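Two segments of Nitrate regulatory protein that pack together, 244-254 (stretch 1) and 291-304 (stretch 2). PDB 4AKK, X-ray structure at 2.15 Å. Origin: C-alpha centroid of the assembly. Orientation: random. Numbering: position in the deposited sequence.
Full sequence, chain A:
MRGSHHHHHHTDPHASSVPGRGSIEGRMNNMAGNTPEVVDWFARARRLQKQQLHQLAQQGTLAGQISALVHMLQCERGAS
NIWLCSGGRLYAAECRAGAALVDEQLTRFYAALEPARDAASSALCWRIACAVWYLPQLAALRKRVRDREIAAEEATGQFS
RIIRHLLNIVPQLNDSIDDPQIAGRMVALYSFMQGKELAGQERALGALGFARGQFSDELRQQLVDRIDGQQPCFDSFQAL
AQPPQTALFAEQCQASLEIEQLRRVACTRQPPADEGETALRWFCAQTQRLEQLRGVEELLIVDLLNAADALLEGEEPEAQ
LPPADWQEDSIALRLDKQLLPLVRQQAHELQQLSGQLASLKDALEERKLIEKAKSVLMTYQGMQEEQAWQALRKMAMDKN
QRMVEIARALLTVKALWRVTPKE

Stretch 1 (244-254) PQTALFAEQCQ
Stretch 2 291-304: EQLRGVEELLIVDL

The most unusual feature of this contact is that glutamines hold both ends of an otherwise apolar seam, and each end combines a direct hydrogen bond with a bridging water. The two helices, 244-252 and 291-304, run nearly antiparallel, with 167° between their N-to-C directions and axes 9.8 Å apart at closest approach. The register is set by three pairs: the CA of Gln-245 lies 7.2 Å from the CA of Leu-300, the CA of Phe-249 lies 6.3 Å from the CA of Val-296, and the CA of Cys-253 lies 5.9 Å from the CA of Gln-292. The backbones therefore come closer toward the end of stretch 1, and 544 Å² of surface is buried in total.

At one end, Gln-245 leaves its helix sideways, but its m, t side chain (chi3 -22°) brings its end nearer to stretch 2. NE2 of Gln-245 donates to OD2 of Asp-303 at 3.0 Å, where the m rotamer of Asp-303 presents a carboxylate oxygen. The same NE2 of Gln-245 donates to water 1 at 3.1 Å, and that water donates to the backbone O of Leu-300 at 2.8 Å. An amide suits this buried place because its two N-H groups can serve two acceptors, while its CH2 groups lie among leucines, with CG of Gln-245 4.2 Å from CD2 of Leu-299, and its amide carbon CD is 3.4 Å from CD2 of Leu-300 (m, t).

The middle is apolar. Val-296, buried and pointing toward stretch 1 with chi1 t, has its CG2 4.0 Å from the CA of Phe-249 and 3.8 Å from CD2 of Leu-248. A compact branched side chain fits here, where the backbones come close. Leu-248 and Leu-299 both point toward the opposing helix and share the t, p rotamer; their CD2 methyls meet at 3.1 Å, a very tight approach for two methyl carbons. Phe-249 goes sideways with chi1 180° and chi2 62°, and the edge of its ring faces Leu-293 (m, t), with CE1 of Phe-249 3.8 Å from CD2 of Leu-293.

At the other end, Cys-253 is the first residue to leave helical geometry, at phi/psi -122/44, although its N still bonds to O of Phe-249 at 3.0 Å. Its m rotamer sets SG of Cys-253 3.8 Å from CG2 of Val-296 and 4.0 Å from CD2 of Leu-293, so the small sulfhydryl fills space between two hydrocarbon side chains. Just before it, the backbone O of Gln-252, near the helix end, accepts from NE2 of Gln-292 at 2.9 Å, with a nearly linear angle of 176°. The m, m rotamer of Gln-292 (chi3 109°) delivers this donor. Gln-252, also m, m (chi3 -70°), offers OE1 to water 2 at 2.8 Å, and the water donates in turn to the backbone O of Gln-292 at 2.9 Å. Nearby, Gly-295 has no side chain, though there is room for a CB.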

ATOM      1  N   PRO A 244      15.117   8.914  20.498  1.00 38.28           N
ATOM      2  CA  PRO A 244      16.184   8.173  21.178  1.00 41.09           C
ATOM      3  C   PRO A 244      16.489   6.848  20.472  1.00 49.23           C
ATOM      4  O   PRO A 244      17.590   6.329  20.607  1.00 39.47           O
ATOM      5  CB  PRO A 244      15.602   7.906  22.577  1.00 41.90           C
ATOM      6  CG  PRO A 244      14.420   8.819  22.709  1.00 41.52           C
ATOM      7  CD  PRO A 244      13.904   9.025  21.325  1.00 45.15           C
ATOM      8  N   GLN A 245      15.523   6.309  19.728  1.00 42.77           N
ATOM      9  CA  GLN A 245      15.731   5.040  19.041  1.00 44.51           C
ATOM     10  C   GLN A 245      16.528   5.223  17.747  1.00 43.40           C
ATOM     11  O   GLN A 245      17.429   4.444  17.449  1.00 40.83           O
ATOM     12  CB  GLN A 245      14.394   4.349  18.782  1.00 43.40           C
ATOM     13  CG  GLN A 245      13.760   3.791  20.052  1.00 41.28           C
ATOM     14  CD  GLN A 245      12.317   3.398  19.847  1.00 38.71           C
ATOM     15  OE1 GLN A 245      11.660   3.889  18.930  1.00 39.91           O
ATOM     16  NE2 GLN A 245      11.808   2.514  20.706  1.00 44.35           N
ATOM     17  N   THR A 246      16.210   6.267  16.991  1.00 41.63           N
ATOM     18  CA  THR A 246      16.973   6.582  15.790  1.00 46.45           C
ATOM     19  C   THR A 246      18.383   7.048  16.159  1.00 48.19           C
ATOM     20  O   THR A 246      19.346   6.805  15.427  1.00 48.51           O
ATOM     21  CB  THR A 246      16.257   7.641  14.926  1.00 44.89           C
ATOM     22  OG1 THR A 246      16.168   8.879  15.645  1.00 46.28           O
ATOM     23  CG2 THR A 246      14.851   7.166  14.568  1.00 36.31           C
ATOM     24  N   ALA A 247      18.500   7.705  17.310  1.00 49.01           N
ATOM     25  CA  ALA A 247      19.797   8.131  17.821  1.00 51.35           C
ATOM     26  C   ALA A 247      20.688   6.919  18.086  1.00 51.59           C
ATOM     27  O   ALA A 247      21.813   6.836  17.589  1.00 50.13           O
ATOM     28  CB  ALA A 247      19.622   8.950  19.093  1.00 48.84           C
ATOM     29  N   LEU A 248      20.173   5.979  18.874  1.00 46.82           N
ATOM     30  CA  LEU A 248      20.921   4.769  19.199  1.00 48.74           C
ATOM     31  C   LEU A 248      21.371   4.034  17.941  1.00 44.10           C
ATOM     32  O   LEU A 248      22.484   3.511  17.880  1.00 44.52           O
ATOM     33  CB  LEU A 248      20.080   3.831  20.066  1.00 45.65           C
ATOM     34  CG  LEU A 248      20.805   2.537  20.416  1.00 48.48           C
ATOM     35  CD1 LEU A 248      21.962   2.842  21.353  1.00 53.78           C
ATOM     36  CD2 LEU A 248      19.855   1.527  21.035  1.00 48.38           C
ATOM     37  N   PHE A 249      20.487   3.994  16.947  1.00 45.92           N
ATOM     38  CA  PHE A 249      20.741   3.339  15.668  1.00 44.04           C
ATOM     39  C   PHE A 249      21.868   4.040  14.918  1.00 46.20           C
ATOM     40  O   PHE A 249      22.749   3.399  14.355  1.00 46.96           O
ATOM     41  CB  PHE A 249      19.451   3.358  14.828  1.00 42.70           C
ATOM     42  CG  PHE A 249      19.579   2.717  13.467  1.00 40.32           C
ATOM     43  CD1 PHE A 249      19.894   1.370  13.341  1.00 40.59           C
ATOM     44  CD2 PHE A 249      19.334   3.453  12.314  1.00 45.30           C
ATOM     45  CE1 PHE A 249      19.988   0.773  12.088  1.00 38.23           C
ATOM     46  CE2 PHE A 249      19.424   2.871  11.061  1.00 45.73           C
ATOM     47  CZ  PHE A 249      19.755   1.521  10.944  1.00 41.72           C
ATOM     48  N   ALA A 250      21.836   5.366  14.906  1.00 48.20           N
ATOM     49  CA  ALA A 250      22.814   6.134  14.148  1.00 49.99           C
ATOM     50  C   ALA A 250      24.198   5.976  14.754  1.00 51.04           C
ATOM     51  O   ALA A 250      25.204   5.987  14.044  1.00 50.41           O
ATOM     52  CB  ALA A 250      22.413   7.602  14.102  1.00 49.92           C
ATOM     53  N   GLU A 251      24.236   5.821  16.074  1.00 47.71           N
ATOM     54  CA  GLU A 251      25.495   5.678  16.797  1.00 57.38           C
ATOM     55  C   GLU A 251      26.014   4.233  16.800  1.00 54.83           C
ATOM     56  O   GLU A 251      27.198   3.995  16.561  1.00 57.49           O
ATOM     57  CB  GLU A 251      25.340   6.197  18.232  1.00 57.94           C
ATOM     58  CG  GLU A 251      24.835   7.645  18.321  1.00 64.81           C
ATOM     59  CD  GLU A 251      24.565   8.105  19.755  1.00 75.92           C
ATOM     60  OE1 GLU A 251      23.968   7.328  20.536  1.00 72.29           O
ATOM     61  OE2 GLU A 251      24.943   9.248  20.098  1.00 75.74           O
ATOM     62  N   GLN A 252      25.123   3.277  17.058  1.00 49.84           N
ATOM     63  CA  GLN A 252      25.506   1.867  17.201  1.00 51.47           C
ATOM     64  C   GLN A 252      25.680   1.105  15.882  1.00 49.71           C
ATOM     65  O   GLN A 252      26.408   0.119  15.827  1.00 49.94           O
ATOM     66  CB  GLN A 252      24.488   1.119  18.069  1.00 51.94           C
ATOM     67  CG  GLN A 252      24.459   1.543  19.524  1.00 52.95           C
ATOM     68  CD  GLN A 252      25.570   0.907  20.337  1.00 69.26           C
ATOM     69  OE1 GLN A 252      25.558  -0.301  20.591  1.00 74.30           O
ATOM     70  NE2 GLN A 252      26.537   1.720  20.757  1.00 63.63           N
ATOM     71  N   CYS A 253      25.010   1.546  14.827  1.00 49.97           N
ATOM     72  CA  CYS A 253      24.970   0.758  13.599  1.00 45.96           C
ATOM     73  C   CYS A 253      25.500   1.515  12.397  1.00 47.79           C
ATOM     74  O   CYS A 253      24.910   1.472  11.320  1.00 43.76           O
ATOM     75  CB  CYS A 253      23.547   0.292  13.324  1.00 36.09           C
ATOM     76  SG  CYS A 253      22.809  -0.623  14.683  1.00 42.25           S
ATOM     77  N   GLN A 254      26.621   2.199  12.589  1.00 44.47           N
ATOM     78  CA  GLN A 254      27.241   2.980  11.528  1.00 47.68           C
ATOM     79  C   GLN A 254      27.685   2.112  10.353  1.00 49.26           C
ATOM     80  O   GLN A 254      27.970   0.922  10.512  1.00 46.44           O
ATOM     81  CB  GLN A 254      28.424   3.768  12.089  1.00 51.44           C
ATOM     82  CG  GLN A 254      28.061   4.573  13.331  1.00 53.02           C
ATOM     83  CD  GLN A 254      29.245   5.315  13.922  1.00 60.45           C
ATOM     84  OE1 GLN A 254      30.105   5.814  13.193  1.00 63.66           O
ATOM     85  NE2 GLN A 254      29.296   5.391  15.248  1.00 51.54           N
ATOM     86  N   GLU A 291      24.860  -8.298  14.970  1.00 34.62           N
ATOM     87  CA  GLU A 291      24.817  -8.176  16.431  1.00 38.04           C
ATOM     88  C   GLU A 291      24.602  -6.733  16.889  1.00 31.58           C
ATOM     89  O   GLU A 291      23.902  -6.478  17.876  1.00 33.63           O
ATOM     90  CB  GLU A 291      26.054  -8.798  17.090  1.00 36.84           C
ATOM     91  CG  GLU A 291      26.013 -10.331  17.132  1.00 45.89           C
ATOM     92  CD  GLU A 291      24.761 -10.883  17.825  1.00 50.39           C
ATOM     93  OE1 GLU A 291      24.419 -10.434  18.947  1.00 56.50           O
ATOM     94  OE2 GLU A 291      24.118 -11.782  17.250  1.00 52.56           O
ATOM     95  N   GLN A 292      25.172  -5.778  16.164  1.00 30.60           N
ATOM     96  CA  GLN A 292      24.875  -4.373  16.455  1.00 33.89           C
ATOM     97  C   GLN A 292      23.393  -4.064  16.216  1.00 40.53           C
ATOM     98  O   GLN A 292      22.758  -3.388  17.029  1.00 35.02           O
ATOM     99  CB  GLN A 292      25.760  -3.433  15.628  1.00 37.36           C
ATOM    100  CG  GLN A 292      27.231  -3.502  15.996  1.00 42.26           C
ATOM    101  CD  GLN A 292      27.474  -3.141  17.455  1.00 53.06           C
ATOM    102  OE1 GLN A 292      27.803  -3.999  18.276  1.00 57.10           O
ATOM    103  NE2 GLN A 292      27.286  -1.869  17.786  1.00 54.13           N
ATOM    104  N   LEU A 293      22.841  -4.558  15.105  1.00 36.30           N
ATOM    105  CA  LEU A 293      21.426  -4.342  14.828  1.00 32.33           C
ATOM    106  C   LEU A 293      20.581  -4.983  15.927  1.00 30.85           C
ATOM    107  O   LEU A 293      19.589  -4.408  16.368  1.00 34.63           O
ATOM    108  CB  LEU A 293      21.038  -4.914  13.462  1.00 33.29           C
ATOM    109  CG  LEU A 293      21.626  -4.221  12.229  1.00 40.30           C
ATOM    110  CD1 LEU A 293      21.497  -5.122  11.011  1.00 34.39           C
ATOM    111  CD2 LEU A 293      20.967  -2.864  11.972  1.00 38.47           C
ATOM    112  N   ARG A 294      20.978  -6.176  16.363  1.00 29.42           N
ATOM    113  CA  ARG A 294      20.249  -6.892  17.411  1.00 34.89           C
ATOM    114  C   ARG A 294      20.168  -6.058  18.695  1.00 34.65           C
ATOM    115  O   ARG A 294      19.123  -5.999  19.339  1.00 39.46           O
ATOM    116  CB  ARG A 294      20.891  -8.261  17.690  1.00 33.39           C
ATOM    117  CG  ARG A 294      20.207  -9.059  18.809  1.00 33.83           C
ATOM    118  CD  ARG A 294      18.715  -9.255  18.534  1.00 37.84           C
ATOM    119  NE  ARG A 294      18.018  -9.962  19.615  1.00 35.34           N
ATOM    120  CZ  ARG A 294      16.696 -10.107  19.680  1.00 40.67           C
ATOM    121  NH1 ARG A 294      15.935  -9.616  18.714  1.00 35.94           N
ATOM    122  NH2 ARG A 294      16.131 -10.753  20.698  1.00 38.55           N
ATOM    123  N   GLY A 295      21.268  -5.403  19.054  1.00 36.53           N
ATOM    124  CA  GLY A 295      21.292  -4.548  20.234  1.00 35.89           C
ATOM    125  C   GLY A 295      20.192  -3.510  20.178  1.00 39.53           C
ATOM    126  O   GLY A 295      19.419  -3.342  21.125  1.00 42.92           O
ATOM    127  N   VAL A 296      20.098  -2.823  19.047  1.00 37.38           N
ATOM    128  CA  VAL A 296      19.059  -1.829  18.865  1.00 36.83           C
ATOM    129  C   VAL A 296      17.664  -2.453  18.878  1.00 41.40           C
ATOM    130  O   VAL A 296      16.733  -1.903  19.467  1.00 37.64           O
ATOM    131  CB  VAL A 296      19.262  -1.035  17.568  1.00 39.12           C
ATOM    132  CG1 VAL A 296      18.061  -0.181  17.306  1.00 29.61           C
ATOM    133  CG2 VAL A 296      20.512  -0.170  17.665  1.00 46.55           C
ATOM    134  N   GLU A 297      17.520  -3.605  18.230  1.00 36.90           N
ATOM    135  CA  GLU A 297      16.228  -4.268  18.151  1.00 36.73           C
ATOM    136  C   GLU A 297      15.711  -4.648  19.543  1.00 39.07           C
ATOM    137  O   GLU A 297      14.509  -4.562  19.820  1.00 38.48           O
ATOM    138  CB  GLU A 297      16.348  -5.514  17.266  1.00 42.20           C
ATOM    139  CG  GLU A 297      15.083  -6.333  17.136  1.00 39.28           C
ATOM    140  CD  GLU A 297      15.313  -7.636  16.365  1.00 43.80           C
ATOM    141  OE1 GLU A 297      16.462  -8.150  16.348  1.00 36.88           O
ATOM    142  OE2 GLU A 297      14.337  -8.149  15.781  1.00 34.61           O
ATOM    143  N   GLU A 298      16.617  -5.084  20.413  1.00 37.31           N
ATOM    144  CA  GLU A 298      16.241  -5.417  21.785  1.00 42.46           C
ATOM    145  C   GLU A 298      15.727  -4.178  22.524  1.00 42.27           C
ATOM    146  O   GLU A 298      14.824  -4.271  23.359  1.00 41.08           O
ATOM    147  CB  GLU A 298      17.419  -6.054  22.533  1.00 42.42           C
ATOM    148  CG  GLU A 298      17.835  -7.398  21.955  1.00 43.08           C
ATOM    149  CD  GLU A 298      18.948  -8.066  22.736  1.00 52.04           C
ATOM    150  OE1 GLU A 298      19.843  -7.351  23.234  1.00 58.45           O
ATOM    151  OE2 GLU A 298      18.931  -9.312  22.843  1.00 56.38           O
ATOM    152  N   LEU A 299      16.284  -3.016  22.201  1.00 35.95           N
ATOM    153  CA  LEU A 299      15.840  -1.780  22.829  1.00 42.58           C
ATOM    154  C   LEU A 299      14.421  -1.456  22.383  1.00 44.13           C
ATOM    155  O   LEU A 299      13.583  -1.015  23.180  1.00 38.64           O
ATOM    156  CB  LEU A 299      16.768  -0.614  22.480  1.00 45.94           C
ATOM    157  CG  LEU A 299      16.166   0.769  22.793  1.00 55.57           C
ATOM    158  CD1 LEU A 299      16.076   1.022  24.299  1.00 52.68           C
ATOM    159  CD2 LEU A 299      16.921   1.906  22.110  1.00 51.43           C
ATOM    160  N   LEU A 300      14.148  -1.676  21.103  1.00 41.43           N
ATOM    161  CA  LEU A 300      12.833  -1.345  20.571  1.00 37.56           C
ATOM    162  C   LEU A 300      11.774  -2.148  21.311  1.00 33.98           C
ATOM    163  O   LEU A 300      10.718  -1.631  21.658  1.00 38.40           O
ATOM    164  CB  LEU A 300      12.762  -1.623  19.072  1.00 34.07           C
ATOM    165  CG  LEU A 300      13.775  -0.903  18.181  1.00 38.83           C
ATOM    166  CD1 LEU A 300      13.541  -1.285  16.709  1.00 33.98           C
ATOM    167  CD2 LEU A 300      13.685   0.614  18.388  1.00 38.15           C
ATOM    168  N   ILE A 301      12.080  -3.419  21.549  1.00 36.09           N
ATOM    169  CA  ILE A 301      11.182  -4.327  22.248  1.00 39.24           C
ATOM    170  C   ILE A 301      10.947  -3.899  23.706  1.00 43.24           C
ATOM    171  O   ILE A 301       9.808  -3.860  24.177  1.00 41.46           O
ATOM    172  CB  ILE A 301      11.735  -5.753  22.180  1.00 38.59           C
ATOM    173  CG1 ILE A 301      11.545  -6.298  20.752  1.00 42.61           C
ATOM    174  CG2 ILE A 301      11.061  -6.649  23.220  1.00 35.93           C
ATOM    175  CD1 ILE A 301      12.464  -7.437  20.403  1.00 44.54           C
ATOM    176  N   VAL A 302      12.029  -3.576  24.409  1.00 40.98           N
ATOM    177  CA  VAL A 302      11.926  -3.040  25.763  1.00 43.54           C
ATOM    178  C   VAL A 302      11.037  -1.801  25.788  1.00 40.03           C
ATOM    179  O   VAL A 302      10.108  -1.707  26.597  1.00 41.08           O
ATOM    180  CB  VAL A 302      13.314  -2.698  26.342  1.00 43.18           C
ATOM    181  CG1 VAL A 302      13.182  -1.879  27.634  1.00 41.59           C
ATOM    182  CG2 VAL A 302      14.096  -3.963  26.588  1.00 33.47           C
ATOM    183  N   ASP A 303      11.307  -0.863  24.883  1.00 45.54           N
ATOM    184  CA  ASP A 303      10.518   0.368  24.803  1.00 40.93           C
ATOM    185  C   ASP A 303       9.057   0.103  24.488  1.00 46.44           C
ATOM    186  O   ASP A 303       8.169   0.761  25.035  1.00 42.87           O
ATOM    187  CB  ASP A 303      11.105   1.339  23.777  1.00 42.28           C
ATOM    188  CG  ASP A 303      12.432   1.913  24.221  1.00 48.99           C
ATOM    189  OD1 ASP A 303      12.652   1.994  25.449  1.00 52.35           O
ATOM    190  OD2 ASP A 303      13.253   2.276  23.349  1.00 52.71           O
ATOM    191  N   LEU A 304       8.800  -0.849  23.597  1.00 40.58           N
ATOM    192  CA  LEU A 304       7.428  -1.163  23.249  1.00 42.26           C
ATOM    193  C   LEU A 304       6.691  -1.726  24.468  1.00 38.35           C
ATOM    194  O   LEU A 304       5.530  -1.399  24.709  1.00 40.53           O
ATOM    195  CB  LEU A 304       7.379  -2.142  22.070  1.00 41.51           C
ATOM    196  CG  LEU A 304       6.071  -2.910  21.837  1.00 37.93           C
ATOM    197  CD1 LEU A 304       4.923  -1.995  21.521  1.00 40.84           C
ATOM    198  CD2 LEU A 304       6.239  -3.948  20.718  1.00 47.47           C
TER
HETATM  199  O   HOH W   1       9.359   0.623  20.642  1.00 40.98           O
HETATM  200  O   HOH W   2      23.985  -2.246  19.413  1.00 43.13           O